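Local coordinates for protein xylulokinase (Brucella ovis, PDB 5VM1) that probably phosphorylates D-xylulose to D-xylulose 5-phosphate with ATP, as a carbohydrate kinase of the FGGY family, at residues A[257-262]-A[269-274]; A[282-287]-A[387-392]; A[397-402]-A[417-422]. All coordinates share one frame; numbering follows the deposited sequence.

Contact 1. Residues A[257-262]-A[269-274]; sequences GHAFVS and LFAANG
The carbonyl oxygen of Phe260 is held twice from the 269-274 side. Phe270 N donates to Phe260 O over 2.8 Å in an almost straight bond (177° at the hydrogen), arriving nearly along the C=O axis, and the CA-H of Leu269 adds a weaker contact to the same oxygen. The return bond runs from Phe260 N to Phe270 O at 2.9 Å, in the carbonyl plane, so the two phenylalanines form an antiparallel hydrogen-bonded pair. Further along, Ala272 N reaches His258 O at 3.1 Å, and just before the strand Gly257 N bonds to Ala272 O at 3.2 Å.

The side chains of Phe260 and Phe270 leave the same face of the sheet but with different first torsions. In Phe260 CG sits in the crowded position between N and the carbonyl carbon (chi1 75°), which brings the ring across to the neighbouring strand. The backbone sets Phe270 CB over one face of the Phe260 ring, 3.5 Å from the centroid, a CH-pi contact; with CG anti to N (chi1 -175°) the Phe270 ring then leads away. The two rings are almost parallel yet slid apart, with centroids 5.1 Å from each other and little overlap. Ala248 of helix 243-251 packs on both of them. On the other face, Ala259 pairs with Ala271, while Leu269 CD1 meets Val261 CB at 4.1 Å; helix 367-390 packs on Val261, Leu269 and Ala271. This is a beta hairpin in the central mixed sheet of the C-terminal FGGY domain, packed between helices as in the actin-like ATPase fold.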
loop_
_atom_site.group_PDB
_atom_site.type_symbol
_atom_site.label_atom_id
_atom_site.label_comp_id
_atom_site.label_asym_id
_atom_site.label_seq_id
_atom_site.Cartn_x
_atom_site.Cartn_y
_atom_site.Cartn_z
ATOM N N GLY A 257 8.979 -6.477 13.759
ATOM C CA GLY A 257 9.957 -5.426 13.897
ATOM C C GLY A 257 10.678 -5.055 12.628
ATOM O O GLY A 257 11.449 -4.081 12.636
ATOM N N HIS A 258 10.486 -5.824 11.555
ATOM C CA HIS A 258 11.022 -5.484 10.248
ATOM C C HIS A 258 10.118 -4.481 9.558
ATOM O O HIS A 258 8.892 -4.626 9.560
ATOM C CB HIS A 258 11.177 -6.737 9.397
ATOM C CG HIS A 258 12.353 -7.572 9.791
ATOM N ND1 HIS A 258 13.384 -7.860 8.921
ATOM C CD2 HIS A 258 12.670 -8.166 10.966
ATOM C CE1 HIS A 258 14.285 -8.599 9.543
ATOM N NE2 HIS A 258 13.874 -8.801 10.783
ATOM N N ALA A 259 10.727 -3.455 8.963
ATOM C CA ALA A 259 9.953 -2.355 8.415
ATOM C C ALA A 259 10.560 -1.836 7.118
ATOM O O ALA A 259 11.768 -1.916 6.886
ATOM C CB ALA A 259 9.818 -1.215 9.437
ATOM N N PHE A 260 9.694 -1.315 6.257
ATOM C CA PHE A 260 10.149 -0.548 5.120
ATOM C C PHE A 260 9.461 0.807 5.112
ATOM O O PHE A 260 8.307 0.947 5.522
ATOM C CB PHE A 260 9.926 -1.284 3.784
ATOM C CG PHE A 260 8.488 -1.312 3.297
ATOM C CD1 PHE A 260 7.873 -0.177 2.786
ATOM C CD2 PHE A 260 7.790 -2.517 3.234
ATOM C CE1 PHE A 260 6.561 -0.222 2.314
ATOM C CE2 PHE A 260 6.488 -2.577 2.747
ATOM C CZ PHE A 260 5.870 -1.431 2.281
ATOM N N VAL A 261 10.177 1.802 4.606
ATOM C CA VAL A 261 9.634 3.135 4.385
ATOM C C VAL A 261 9.644 3.400 2.888
ATOM O O VAL A 261 10.660 3.198 2.215
ATOM C CB VAL A 261 10.420 4.225 5.145
ATOM C CG1 VAL A 261 11.914 4.187 4.805
ATOM C CG2 VAL A 261 9.792 5.608 4.902
ATOM N N SER A 262 8.514 3.831 2.375
ATOM C CA SER A 262 8.311 4.082 0.957
ATOM C C SER A 262 8.218 5.588 0.722
ATOM O O SER A 262 7.280 6.239 1.192
ATOM C CB SER A 262 7.050 3.377 0.482
ATOM O OG SER A 262 6.728 3.794 -0.822
ATOM N N LEU A 269 5.122 3.931 6.041
ATOM C CA LEU A 269 5.981 3.203 6.962
ATOM C C LEU A 269 5.253 1.896 7.261
ATOM O O LEU A 269 4.173 1.915 7.853
ATOM C CB LEU A 269 6.210 4.025 8.227
ATOM C CG LEU A 269 7.158 3.493 9.289
ATOM C CD1 LEU A 269 8.585 3.468 8.735
ATOM C CD2 LEU A 269 7.086 4.345 10.528
ATOM N N PHE A 270 5.813 0.774 6.804
ATOM C CA PHE A 270 5.185 -0.543 6.896
ATOM C C PHE A 270 5.987 -1.386 7.859
ATOM O O PHE A 270 7.176 -1.617 7.635
ATOM C CB PHE A 270 5.127 -1.245 5.548
ATOM C CG PHE A 270 4.380 -2.583 5.564
ATOM C CD1 PHE A 270 4.919 -3.705 6.181
ATOM C CD2 PHE A 270 3.146 -2.716 4.910
ATOM C CE1 PHE A 270 4.243 -4.910 6.172
ATOM C CE2 PHE A 270 2.460 -3.919 4.896
ATOM C CZ PHE A 270 3.019 -5.021 5.519
ATOM N N ALA A 271 5.326 -1.877 8.895
ATOM C CA ALA A 271 5.955 -2.720 9.890
ATOM C C ALA A 271 5.175 -4.020 10.014
ATOM O O ALA A 271 3.951 -4.000 10.205
ATOM C CB ALA A 271 6.010 -1.988 11.237
ATOM N N ALA A 272 5.881 -5.145 9.929
ATOM C CA ALA A 272 5.252 -6.438 10.147
ATOM C C ALA A 272 5.140 -6.727 11.643
ATOM O O ALA A 272 6.045 -6.387 12.416
ATOM C CB ALA A 272 6.043 -7.529 9.439
ATOM N N ASN A 273 4.008 -7.341 12.049
ATOM C CA ASN A 273 3.697 -7.651 13.449
ATOM C C ASN A 273 3.422 -9.138 13.699
ATOM O O ASN A 273 2.781 -9.818 12.886
ATOM C CB ASN A 273 2.463 -6.890 13.970
ATOM C CG ASN A 273 2.566 -5.380 13.833
ATOM O OD1 ASN A 273 1.555 -4.706 13.665
ATOM N ND2 ASN A 273 3.779 -4.846 13.905
ATOM N N GLY A 274 3.830 -9.617 14.874
ATOM C CA GLY A 274 3.507 -10.957 15.337
ATOM C C GLY A 274 2.128 -11.113 15.946
ATOM O O GLY A 274 1.704 -12.240 16.230
#

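Contact 2. Residues A[282-287]-A[387-392]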
loop_
_atom_site.group_PDB
_atom_site.type_symbol
_atom_site.label_atom_id
_atom_site.label_comp_id
_atom_site.label_asym_id
_atom_site.label_seq_id
_atom_site.Cartn_x
_atom_site.Cartn_y
_atom_site.Cartn_z
ATOM N N SER A 282 -3.980 6.985 17.305
ATOM C CA SER A 282 -2.866 7.682 16.679
ATOM C C SER A 282 -2.889 7.564 15.156
ATOM O O SER A 282 -1.864 7.807 14.507
ATOM C CB SER A 282 -1.544 7.143 17.209
ATOM O OG SER A 282 -1.674 6.697 18.537
ATOM N N ALA A 283 -4.023 7.147 14.585
ATOM C CA ALA A 283 -4.232 7.102 13.143
ATOM C C ALA A 283 -3.187 6.238 12.433
ATOM O O ALA A 283 -2.747 6.561 11.332
ATOM C CB ALA A 283 -4.279 8.502 12.538
ATOM N N VAL A 284 -2.775 5.127 13.058
ATOM C CA VAL A 284 -2.003 4.124 12.330
ATOM C C VAL A 284 -2.978 3.058 11.836
ATOM O O VAL A 284 -4.035 2.831 12.431
ATOM C CB VAL A 284 -0.861 3.473 13.154
ATOM C CG1 VAL A 284 -0.317 4.402 14.229
ATOM C CG2 VAL A 284 -1.292 2.148 13.716
ATOM N N HIS A 285 -2.684 2.475 10.680
ATOM C CA HIS A 285 -3.455 1.340 10.175
ATOM C C HIS A 285 -2.873 0.033 10.701
ATOM O O HIS A 285 -1.650 -0.114 10.813
ATOM C CB HIS A 285 -3.491 1.335 8.642
ATOM C CG HIS A 285 -4.305 2.455 8.086
ATOM N ND1 HIS A 285 -5.650 2.598 8.360
ATOM C CD2 HIS A 285 -3.955 3.537 7.356
ATOM C CE1 HIS A 285 -6.106 3.693 7.779
ATOM N NE2 HIS A 285 -5.095 4.288 7.172
ATOM N N ALA A 286 -3.760 -0.907 11.045
ATOM C CA ALA A 286 -3.367 -2.259 11.453
ATOM C C ALA A 286 -4.197 -3.244 10.646
ATOM O O ALA A 286 -5.426 -3.299 10.790
ATOM C CB ALA A 286 -3.557 -2.505 12.950
ATOM N N PHE A 287 -3.522 -4.021 9.811
ATOM C CA PHE A 287 -4.162 -4.952 8.905
ATOM C C PHE A 287 -3.510 -6.311 9.063
ATOM O O PHE A 287 -2.353 -6.420 9.498
ATOM C CB PHE A 287 -4.013 -4.526 7.436
ATOM C CG PHE A 287 -4.669 -3.229 7.081
ATOM C CD1 PHE A 287 -5.956 -2.941 7.489
ATOM C CD2 PHE A 287 -4.005 -2.307 6.279
ATOM C CE1 PHE A 287 -6.571 -1.738 7.116
ATOM C CE2 PHE A 287 -4.611 -1.105 5.906
ATOM C CZ PHE A 287 -5.898 -0.824 6.329
ATOM N N LEU A 387 7.253 6.925 15.974
ATOM C CA LEU A 387 6.823 7.085 17.363
ATOM C C LEU A 387 5.416 6.519 17.577
ATOM O O LEU A 387 5.133 5.930 18.632
ATOM C CB LEU A 387 6.906 8.557 17.783
ATOM C CG LEU A 387 8.274 9.229 18.045
ATOM C CD1 LEU A 387 8.120 10.640 18.602
ATOM C CD2 LEU A 387 9.222 8.429 18.916
ATOM N N ALA A 388 4.516 6.707 16.600
ATOM C CA ALA A 388 3.162 6.152 16.696
ATOM C C ALA A 388 3.180 4.627 16.710
ATOM O O ALA A 388 2.465 3.997 17.500
ATOM C CB ALA A 388 2.300 6.649 15.546
ATOM N N LEU A 389 3.956 4.018 15.801
ATOM C CA LEU A 389 4.108 2.564 15.782
ATOM C C LEU A 389 4.668 2.039 17.094
ATOM O O LEU A 389 4.242 0.984 17.587
ATOM C CB LEU A 389 4.996 2.138 14.615
ATOM C CG LEU A 389 4.428 2.384 13.225
ATOM C CD1 LEU A 389 5.167 1.492 12.243
ATOM C CD2 LEU A 389 2.975 2.040 13.242
ATOM N N GLN A 390 5.653 2.734 17.658
ATOM C CA GLN A 390 6.182 2.309 18.942
ATOM C C GLN A 390 5.131 2.389 20.039
ATOM O O GLN A 390 5.094 1.523 20.915
ATOM C CB GLN A 390 7.418 3.132 19.267
ATOM C CG GLN A 390 8.601 2.692 18.428
ATOM C CD GLN A 390 9.917 3.236 18.937
ATOM O OE1 GLN A 390 10.030 3.615 20.106
ATOM N NE2 GLN A 390 10.959 3.133 18.107
ATOM N N SER A 391 4.219 3.360 19.977
ATOM C CA SER A 391 3.178 3.366 20.992
ATOM C C SER A 391 2.182 2.237 20.784
ATOM O O SER A 391 1.295 2.047 21.616
ATOM C CB SER A 391 2.433 4.700 21.003
ATOM O OG SER A 391 1.575 4.784 19.876
ATOM N N ALA A 392 2.279 1.512 19.677
ATOM C CA ALA A 392 1.373 0.410 19.410
ATOM C C ALA A 392 2.090 -0.937 19.474
ATOM O O ALA A 392 1.646 -1.902 18.842
ATOM C CB ALA A 392 0.661 0.620 18.073
#
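Apolar packing carries most of the meeting between 282-287 and 387-392, and Val284 is its centre. Its CB points at the helix, and CG1 ends against the CB of Ala388, 3.7 Å away. Leu389 comes in from the next helical position: with CG anti to the carbonyl carbon (chi1 -66°), its CD2 methyl is brought to 4.1 Å from Val284 CB, the two side chains crossing obliquely. Ala388 CB is also flanked by Ser282, whose CB stands 4.2 Å from it, so the small alanine is met by two residues of the approach to strand 285-288.

That strand is an edge strand of the mixed sheet of the C-terminal FGGY domain, and the long helix 367-390 lies over the sheet; the contact joins the C-terminal end of the helix to the chain just entering the strand.

The hydrogen bonds here lie within 387-392 or run to other parts of the chain. Ser391 OG turns back along its own chain and donates to Ala388 O at 2.7 Å, in the carbonyl plane and on a lone pair, with chi1 at 74° placing the hydroxyl between N and the carbonyl carbon. The backbone N of the same serine is bonded to Leu387 O at 3.0 Å. Ser282 OG is 4.0 Å from Ser391 OG, too long for a hydrogen bond. Beyond the helix, Ala392 O accepts from the side-chain amides of Gln277 and Gln297. In the other segment Ala283 O accepts from Thr347 OG1.

Contact 3. Residues A[397-402]-A[417-422]; sequences TSLTAV and TALNVP
A beta-alpha-beta unit made of strand 399-402, helix 409-419 and strand 423-426 supplies both sides of this contact: the first strand meets the end of the helix and the turn that leads into the second, parallel strand. Leu399 is the main side chain on the strand side. Its CB points toward the other segment, and with CG anti to the backbone N (chi1 -168°) the branch extends so that CD2 touches Leu419 CD1, 3.4 Å away. Leu419 reaches in from the last turn of the helix with CG anti to its carbonyl carbon, and the two leucines meet methyl to methyl, their side chains crossing at about a right angle. Nearer the backbone, Leu399 CB packs against Val421 CG2 at 3.9 Å, the valine methyl that lies between the backbone N and the carbonyl carbon.

The turn between helix and strand passes through Asn420, which leaves the helix with a positive phi (52°) and so redirects the chain. Val421 and Pro422 then run on toward strand 423-426, a neighbour of strand 399-402 in the central sheet of the actin-like C-terminal domain; backbone hydrogen bonds between Ala424 and both Leu399 and Ala401 tie the two strands together. In the loop ahead of strand 399-402, Thr397 presents its main chain rather than its side chain, its carbonyl O lying 3.7 Å from Val421 CB, while its own CB is directed away. Here the packing is less well defined, Thr397 being poorly ordered. Leu419 also touches Arg383 and Leu386 of helix 367-390.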
loop_
_atom_site.group_PDB
_atom_site.type_symbol
_atom_site.label_atom_id
_atom_site.label_comp_id
_atom_site.label_asym_id
_atom_site.label_seq_id
_atom_site.Cartn_x
_atom_site.Cartn_y
_atom_site.Cartn_z
ATOM N N THR A 397 13.801 -1.922 14.404
ATOM C CA THR A 397 15.254 -2.016 14.554
ATOM C C THR A 397 15.971 -1.614 13.270
ATOM O O THR A 397 16.773 -0.674 13.257
ATOM C CB THR A 397 15.668 -3.438 14.945
ATOM O OG1 THR A 397 15.146 -4.374 13.989
ATOM C CG2 THR A 397 15.161 -3.778 16.337
ATOM N N SER A 398 15.678 -2.320 12.185
ATOM C CA SER A 398 16.224 -2.029 10.873
ATOM C C SER A 398 15.100 -1.613 9.933
ATOM O O SER A 398 13.994 -2.170 9.963
ATOM C CB SER A 398 16.987 -3.243 10.331
ATOM O OG SER A 398 16.110 -4.338 10.103
ATOM N N LEU A 399 15.415 -0.662 9.071
ATOM C CA LEU A 399 14.480 -0.071 8.137
ATOM C C LEU A 399 15.032 -0.186 6.719
ATOM O O LEU A 399 16.228 0.012 6.493
ATOM C CB LEU A 399 14.229 1.395 8.524
ATOM C CG LEU A 399 13.077 2.111 7.834
ATOM C CD1 LEU A 399 11.753 1.347 7.962
ATOM C CD2 LEU A 399 12.958 3.505 8.379
ATOM N N THR A 400 14.166 -0.545 5.770
ATOM C CA THR A 400 14.525 -0.668 4.361
ATOM C C THR A 400 13.762 0.363 3.539
ATOM O O THR A 400 12.558 0.524 3.727
ATOM C CB THR A 400 14.204 -2.058 3.885
ATOM O OG1 THR A 400 14.791 -2.990 4.801
ATOM C CG2 THR A 400 14.743 -2.279 2.498
ATOM N N ALA A 401 14.453 1.056 2.616
ATOM C CA ALA A 401 13.875 2.195 1.891
ATOM C C ALA A 401 13.626 1.891 0.416
ATOM O O ALA A 401 14.521 1.405 -0.284
ATOM C CB ALA A 401 14.760 3.437 2.003
ATOM N N VAL A 402 12.411 2.202 -0.056
ATOM C CA VAL A 402 12.026 2.075 -1.459
ATOM C C VAL A 402 11.233 3.309 -1.872
ATOM O O VAL A 402 10.967 4.199 -1.067
ATOM C CB VAL A 402 11.205 0.798 -1.736
ATOM C CG1 VAL A 402 12.017 -0.416 -1.321
ATOM C CG2 VAL A 402 9.802 0.860 -1.070
ATOM N N THR A 417 19.363 9.731 10.097
ATOM C CA THR A 417 19.784 10.521 11.237
ATOM C C THR A 417 18.595 10.986 12.075
ATOM O O THR A 417 18.707 11.106 13.307
ATOM C CB THR A 417 20.659 11.671 10.746
ATOM O OG1 THR A 417 21.792 11.105 10.063
ATOM C CG2 THR A 417 21.111 12.584 11.910
ATOM N N ALA A 418 17.437 11.195 11.446
ATOM C CA ALA A 418 16.271 11.600 12.213
ATOM C C ALA A 418 15.762 10.458 13.094
ATOM O O ALA A 418 15.295 10.700 14.212
ATOM C CB ALA A 418 15.179 12.123 11.278
ATOM N N LEU A 419 15.842 9.208 12.610
ATOM C CA LEU A 419 15.381 8.032 13.348
ATOM C C LEU A 419 16.461 7.386 14.192
ATOM O O LEU A 419 16.138 6.645 15.125
ATOM C CB LEU A 419 14.876 6.955 12.381
ATOM C CG LEU A 419 13.860 7.372 11.319
ATOM C CD1 LEU A 419 13.551 6.195 10.453
ATOM C CD2 LEU A 419 12.569 7.928 11.920
ATOM N N ASN A 420 17.723 7.669 13.893
ATOM C CA ASN A 420 18.860 6.928 14.434
ATOM C C ASN A 420 18.692 5.421 14.225
ATOM O O ASN A 420 18.938 4.620 15.131
ATOM C CB ASN A 420 19.099 7.232 15.910
ATOM C CG ASN A 420 20.525 6.936 16.326
ATOM O OD1 ASN A 420 21.417 6.838 15.474
ATOM N ND2 ASN A 420 20.745 6.746 17.623
ATOM N N VAL A 421 18.251 5.030 13.027
ATOM C CA VAL A 421 18.331 3.640 12.561
ATOM C C VAL A 421 19.050 3.628 11.215
ATOM O O VAL A 421 18.923 4.583 10.433
ATOM C CB VAL A 421 16.952 2.954 12.449
ATOM C CG1 VAL A 421 16.093 3.207 13.671
ATOM C CG2 VAL A 421 16.226 3.380 11.200
ATOM N N PRO A 422 19.882 2.626 10.944
ATOM C CA PRO A 422 20.417 2.437 9.582
ATOM C C PRO A 422 19.318 2.122 8.576
ATOM O O PRO A 422 18.326 1.476 8.903
ATOM C CB PRO A 422 21.371 1.245 9.738
ATOM C CG PRO A 422 20.865 0.529 10.948
ATOM C CD PRO A 422 20.372 1.606 11.882
#

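All three contacts reach one mixed sheet in the C-terminal FGGY domain, with contact 1 joined to both others. Strand 259-263 of contact 1 pairs with strand 399-402 of contact 3 through probable hydrogen bonds, Val261 N to Thr400 O at 2.8 Å and Thr400 N to Ala259 O at 3.0 Å. Contact 2 meets contact 1 through Leu389, whose CD1 lies 3.7 Å from Ala271 CB and 3.8 Å from Leu269 CD2. Contacts 2 and 3 do not touch, their nearest atoms being about 7 Å apart. Both lie away from the predicted sites, whereas the Phe270 side chain is about 8 Å from those of Met87, one of the predicted substrate-binding residues, and Asp243, the predicted proton acceptor.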